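Local coordinates for SusD superfamily protein (Bacteroides thetaiotaomicron VPI-5482, PDB 3HDX) that probably binds polysaccharide at the outer membrane as a SusD homolog, helping the bacterium take up complex carbohydrates, at residues Trp8-Leu18 with Phe88-Asp99. Residues are numbered along the deposited sequence; the frame is centred on the assembly and turned at random.
Sequences WKTLEDTRSAL and FMEKAPRTVELD. With EDO (1,2-ethanediol), chain F.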
loop_
_atom_site.group_PDB
_atom_site.type_symbol
_atom_site.label_atom_id
_atom_site.label_comp_id
_atom_site.label_asym_id
_atom_site.label_seq_id
_atom_site.Cartn_x
_atom_site.Cartn_y
_atom_site.Cartn_z
ATOM N N TRP A 8 -6.566 25.326 17.936
ATOM C CA TRP A 8 -6.030 24.244 18.793
ATOM C C TRP A 8 -6.433 24.448 20.256
ATOM O O TRP A 8 -5.700 24.126 21.161
ATOM C CB TRP A 8 -4.490 24.208 18.662
ATOM C CG TRP A 8 -4.023 24.073 17.209
ATOM C CD1 TRP A 8 -3.775 25.077 16.327
ATOM C CD2 TRP A 8 -3.878 22.855 16.474
ATOM N NE1 TRP A 8 -3.447 24.575 15.106
ATOM C CE2 TRP A 8 -3.501 23.204 15.167
ATOM C CE3 TRP A 8 -4.016 21.508 16.803
ATOM C CZ2 TRP A 8 -3.249 22.247 14.184
ATOM C CZ3 TRP A 8 -3.773 20.566 15.843
ATOM C CH2 TRP A 8 -3.388 20.942 14.536
ATOM N N LYS A 9 -7.630 24.991 20.442
ATOM C CA LYS A 9 -8.144 25.361 21.757
ATOM C C LYS A 9 -8.781 24.183 22.480
ATOM O O LYS A 9 -8.717 24.088 23.715
ATOM C CB LYS A 9 -9.177 26.492 21.566
ATOM C CG LYS A 9 -9.785 27.085 22.856
ATOM C CD LYS A 9 -10.896 28.080 22.545
ATOM C CE LYS A 9 -11.516 28.679 23.844
ATOM N NZ LYS A 9 -10.652 29.750 24.542
ATOM N N THR A 10 -9.439 23.294 21.722
ATOM C CA THR A 10 -10.179 22.199 22.301
ATOM C C THR A 10 -9.833 20.828 21.742
ATOM O O THR A 10 -9.222 20.697 20.679
ATOM C CB THR A 10 -11.694 22.365 22.020
ATOM O OG1 THR A 10 -11.974 22.186 20.619
ATOM C CG2 THR A 10 -12.247 23.756 22.514
ATOM N N LEU A 11 -10.323 19.831 22.465
ATOM C CA LEU A 11 -10.185 18.453 22.052
ATOM C C LEU A 11 -10.828 18.237 20.670
ATOM O O LEU A 11 -10.301 17.450 19.864
ATOM C CB LEU A 11 -10.783 17.539 23.133
ATOM C CG LEU A 11 -10.936 16.058 22.839
ATOM C CD1 LEU A 11 -10.903 15.247 24.121
ATOM C CD2 LEU A 11 -12.200 15.849 22.044
ATOM N N GLU A 12 -11.949 18.913 20.394
ATOM C CA GLU A 12 -12.626 18.780 19.081
ATOM C C GLU A 12 -11.743 19.356 17.975
ATOM O O GLU A 12 -11.743 18.836 16.831
ATOM C CB GLU A 12 -14.041 19.397 19.048
ATOM C CG GLU A 12 -14.738 19.320 17.663
ATOM C CD GLU A 12 -14.780 17.893 17.070
ATOM O OE1 GLU A 12 -14.985 16.922 17.825
ATOM O OE2 GLU A 12 -14.592 17.748 15.843
ATOM N N ASP A 13 -10.989 20.415 18.283
ATOM C CA ASP A 13 -10.040 20.993 17.319
ATOM C C ASP A 13 -8.936 19.974 16.953
ATOM O O ASP A 13 -8.623 19.799 15.751
ATOM C CB ASP A 13 -9.377 22.284 17.848
ATOM C CG ASP A 13 -10.342 23.453 17.983
ATOM O OD1 ASP A 13 -11.312 23.536 17.196
ATOM O OD2 ASP A 13 -10.059 24.343 18.832
ATOM N N THR A 14 -8.347 19.319 17.955
ATOM C CA THR A 14 -7.261 18.346 17.693
ATOM C C THR A 14 -7.818 17.124 17.010
ATOM O O THR A 14 -7.186 16.602 16.090
ATOM C CB THR A 14 -6.431 17.969 18.953
ATOM O OG1 THR A 14 -7.273 17.416 20.002
ATOM C CG2 THR A 14 -5.762 19.216 19.477
ATOM N N ARG A 15 -9.016 16.680 17.415
ATOM C CA ARG A 15 -9.671 15.532 16.756
ATOM C C ARG A 15 -9.844 15.825 15.274
ATOM O O ARG A 15 -9.456 15.019 14.429
ATOM C CB ARG A 15 -11.052 15.200 17.355
ATOM C CG ARG A 15 -11.660 13.881 16.812
ATOM C CD ARG A 15 -13.185 13.837 16.946
ATOM N NE ARG A 15 -13.784 14.908 16.159
ATOM C CZ ARG A 15 -13.881 14.895 14.832
ATOM N NH1 ARG A 15 -13.472 13.848 14.151
ATOM N NH2 ARG A 15 -14.407 15.918 14.191
ATOM N N SER A 16 -10.384 16.997 14.948
ATOM C CA SER A 16 -10.620 17.368 13.556
ATOM C C SER A 16 -9.315 17.411 12.731
ATOM O O SER A 16 -9.263 16.896 11.615
ATOM C CB SER A 16 -11.391 18.698 13.488
ATOM O OG SER A 16 -11.577 19.049 12.123
ATOM N N ALA A 17 -8.266 17.980 13.318
ATOM C CA ALA A 17 -6.964 18.075 12.653
ATOM C C ALA A 17 -6.360 16.685 12.433
ATOM O O ALA A 17 -5.793 16.409 11.371
ATOM C CB ALA A 17 -5.989 18.984 13.439
ATOM N N LEU A 18 -6.466 15.813 13.434
ATOM C CA LEU A 18 -5.926 14.443 13.316
ATOM C C LEU A 18 -6.647 13.734 12.160
ATOM O O LEU A 18 -6.013 13.137 11.266
ATOM C CB LEU A 18 -6.127 13.642 14.626
ATOM C CG LEU A 18 -5.722 12.172 14.567
ATOM C CD1 LEU A 18 -4.224 12.034 14.234
ATOM C CD2 LEU A 18 -6.133 11.434 15.888
ATOM N N PHE A 88 0.490 19.797 13.045
ATOM C CA PHE A 88 -0.155 19.138 14.167
ATOM C C PHE A 88 0.857 18.934 15.311
ATOM O O PHE A 88 0.572 19.243 16.473
ATOM C CB PHE A 88 -0.776 17.793 13.734
ATOM C CG PHE A 88 -1.602 17.137 14.805
ATOM C CD1 PHE A 88 -1.016 16.494 15.888
ATOM C CD2 PHE A 88 -2.999 17.194 14.748
ATOM C CE1 PHE A 88 -1.799 15.952 16.880
ATOM C CE2 PHE A 88 -3.759 16.641 15.717
ATOM C CZ PHE A 88 -3.172 16.045 16.793
HETATM N N MSE A 89 2.056 18.452 14.989
HETATM C CA MSE A 89 3.059 18.203 16.033
HETATM C C MSE A 89 3.530 19.484 16.710
HETATM O O MSE A 89 3.891 19.441 17.890
HETATM C CB MSE A 89 4.244 17.445 15.457
HETATM C CG MSE A 89 3.827 16.064 14.926
HETATM SE SE MSE A 89 5.156 15.169 13.890
HETATM C CE MSE A 89 6.350 14.721 15.248
ATOM N N GLU A 90 3.535 20.600 15.966
ATOM C CA GLU A 90 3.938 21.888 16.516
ATOM C C GLU A 90 2.874 22.504 17.413
ATOM O O GLU A 90 3.222 23.132 18.447
ATOM C CB GLU A 90 4.273 22.876 15.370
ATOM C CG GLU A 90 5.517 22.473 14.594
ATOM C CD GLU A 90 5.656 23.108 13.214
ATOM O OE1 GLU A 90 4.854 24.043 12.881
ATOM O OE2 GLU A 90 6.624 22.688 12.490
ATOM N N LYS A 91 1.604 22.331 17.019
ATOM C CA LYS A 91 0.497 23.062 17.659
ATOM C C LYS A 91 -0.362 22.291 18.658
ATOM O O LYS A 91 -0.852 22.874 19.626
ATOM C CB LYS A 91 -0.361 23.672 16.562
ATOM C CG LYS A 91 0.395 24.668 15.678
ATOM C CD LYS A 91 0.867 25.896 16.431
ATOM C CE LYS A 91 1.571 26.897 15.491
ATOM N NZ LYS A 91 1.732 28.239 16.111
ATOM N N ALA A 92 -0.539 21.002 18.449
ATOM C CA ALA A 92 -1.362 20.190 19.349
ATOM C C ALA A 92 -0.920 20.137 20.826
ATOM O O ALA A 92 -1.794 20.038 21.702
ATOM C CB ALA A 92 -1.541 18.752 18.771
ATOM N N PRO A 93 0.404 20.190 21.119
ATOM C CA PRO A 93 0.800 20.118 22.541
ATOM C C PRO A 93 0.149 21.204 23.415
ATOM O O PRO A 93 -0.182 20.947 24.571
ATOM C CB PRO A 93 2.312 20.264 22.473
ATOM C CG PRO A 93 2.663 19.600 21.158
ATOM C CD PRO A 93 1.588 20.029 20.243
ATOM N N ARG A 94 -0.076 22.377 22.821
ATOM C CA ARG A 94 -0.752 23.485 23.531
ATOM C C ARG A 94 -2.141 23.105 24.034
ATOM O O ARG A 94 -2.599 23.611 25.074
ATOM C CB ARG A 94 -0.904 24.672 22.576
ATOM C CG ARG A 94 -1.528 25.929 23.169
ATOM C CD ARG A 94 -0.866 26.405 24.459
ATOM N NE ARG A 94 -1.359 27.770 24.764
ATOM C CZ ARG A 94 -1.356 28.376 25.951
ATOM N NH1 ARG A 94 -0.926 27.744 27.076
ATOM N NH2 ARG A 94 -1.841 29.649 26.013
ATOM N N THR A 95 -2.837 22.260 23.286
ATOM C CA THR A 95 -4.212 21.871 23.613
ATOM C C THR A 95 -4.326 21.225 25.001
ATOM O O THR A 95 -5.344 21.405 25.699
ATOM C CB THR A 95 -4.841 20.996 22.508
ATOM O OG1 THR A 95 -4.602 21.622 21.228
ATOM C CG2 THR A 95 -6.358 20.805 22.720
ATOM N N VAL A 96 -3.283 20.506 25.410
ATOM C CA VAL A 96 -3.247 19.871 26.752
ATOM C C VAL A 96 -3.354 20.952 27.840
ATOM O O VAL A 96 -4.043 20.757 28.833
ATOM C CB VAL A 96 -1.973 18.997 26.964
ATOM C CG1 VAL A 96 -1.919 18.416 28.394
ATOM C CG2 VAL A 96 -1.933 17.857 25.939
ATOM N N GLU A 97 -2.689 22.082 27.623
ATOM C CA GLU A 97 -2.733 23.218 28.573
ATOM C C GLU A 97 -4.054 23.949 28.528
ATOM O O GLU A 97 -4.509 24.492 29.568
ATOM C CB GLU A 97 -1.607 24.190 28.281
ATOM C CG GLU A 97 -0.230 23.592 28.493
ATOM C CD GLU A 97 0.902 24.431 27.932
ATOM O OE1 GLU A 97 0.697 25.470 27.240
ATOM O OE2 GLU A 97 2.045 24.017 28.180
ATOM N N LEU A 98 -4.690 23.974 27.358
ATOM C CA LEU A 98 -5.949 24.716 27.155
ATOM C C LEU A 98 -7.239 23.997 27.459
ATOM O O LEU A 98 -8.237 24.673 27.749
ATOM C CB LEU A 98 -6.034 25.245 25.738
ATOM C CG LEU A 98 -4.892 26.177 25.299
ATOM C CD1 LEU A 98 -5.065 26.736 23.850
ATOM C CD2 LEU A 98 -4.719 27.361 26.288
ATOM N N ASP A 99 -7.249 22.663 27.365
ATOM C CA ASP A 99 -8.455 21.869 27.539
ATOM C C ASP A 99 -8.135 20.684 28.444
ATOM O O ASP A 99 -7.451 19.730 28.025
ATOM C CB ASP A 99 -8.967 21.414 26.169
ATOM C CG ASP A 99 -10.325 20.737 26.217
ATOM O OD1 ASP A 99 -10.797 20.340 27.316
ATOM O OD2 ASP A 99 -10.944 20.611 25.135
HETATM C C1 EDO F . -3.705 28.332 20.007
HETATM O O1 EDO F . -3.156 27.550 18.928
HETATM C C2 EDO F . -5.134 27.841 20.258
HETATM O O2 EDO F . -6.002 27.949 19.082
HETATM O O HOH W 1 -10.384 24.743 25.796
#
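Trp8 lies across Lys91 and points its far rim at Phe88. At its root, CB sits 3.6 Å from Thr95 OG1; further out, Lys91 CB rests over NE1 and CE2, 3.4 Å from the centroid of the five-membered ring and almost straight above it, a CH-pi contact. CE3 then passes Ala92 N, and at the outer end CH2 meets Phe88 CA at 3.7 Å while CZ3 comes 3.6 Å from Phe88 CD2, with the planes at 83°, an offset edge-to-face pair. Chi1 of -55°, which sets CG anti to the carbonyl carbon, carries the indole toward the end of helix 76-91. With an alanine in place of Trp8, Lys91 CB is likely to lose its aromatic cover and the Phe88 face its edge partner. Ala17 CB and Thr14 O meet the rim of Phe88. The Trp8 carbonyl is gripped separately: Thr95 OG1 donates to Trp8 O at 2.7 Å, from 42° above the carbonyl plane. Asp99 OD2 accepts from Leu11 N (2.9 Å), a first-turn amide, while its OD1 bonds Ser101. Thr10 OG1 caps Asp13 N, and Asp13 OD2 returns to Thr10 N at 3.1 Å. These reciprocal bonds define a capping box, starting helix 11-30 against helices 76-91 and 93-98 in the helical N-terminal part of a SusD-family fold.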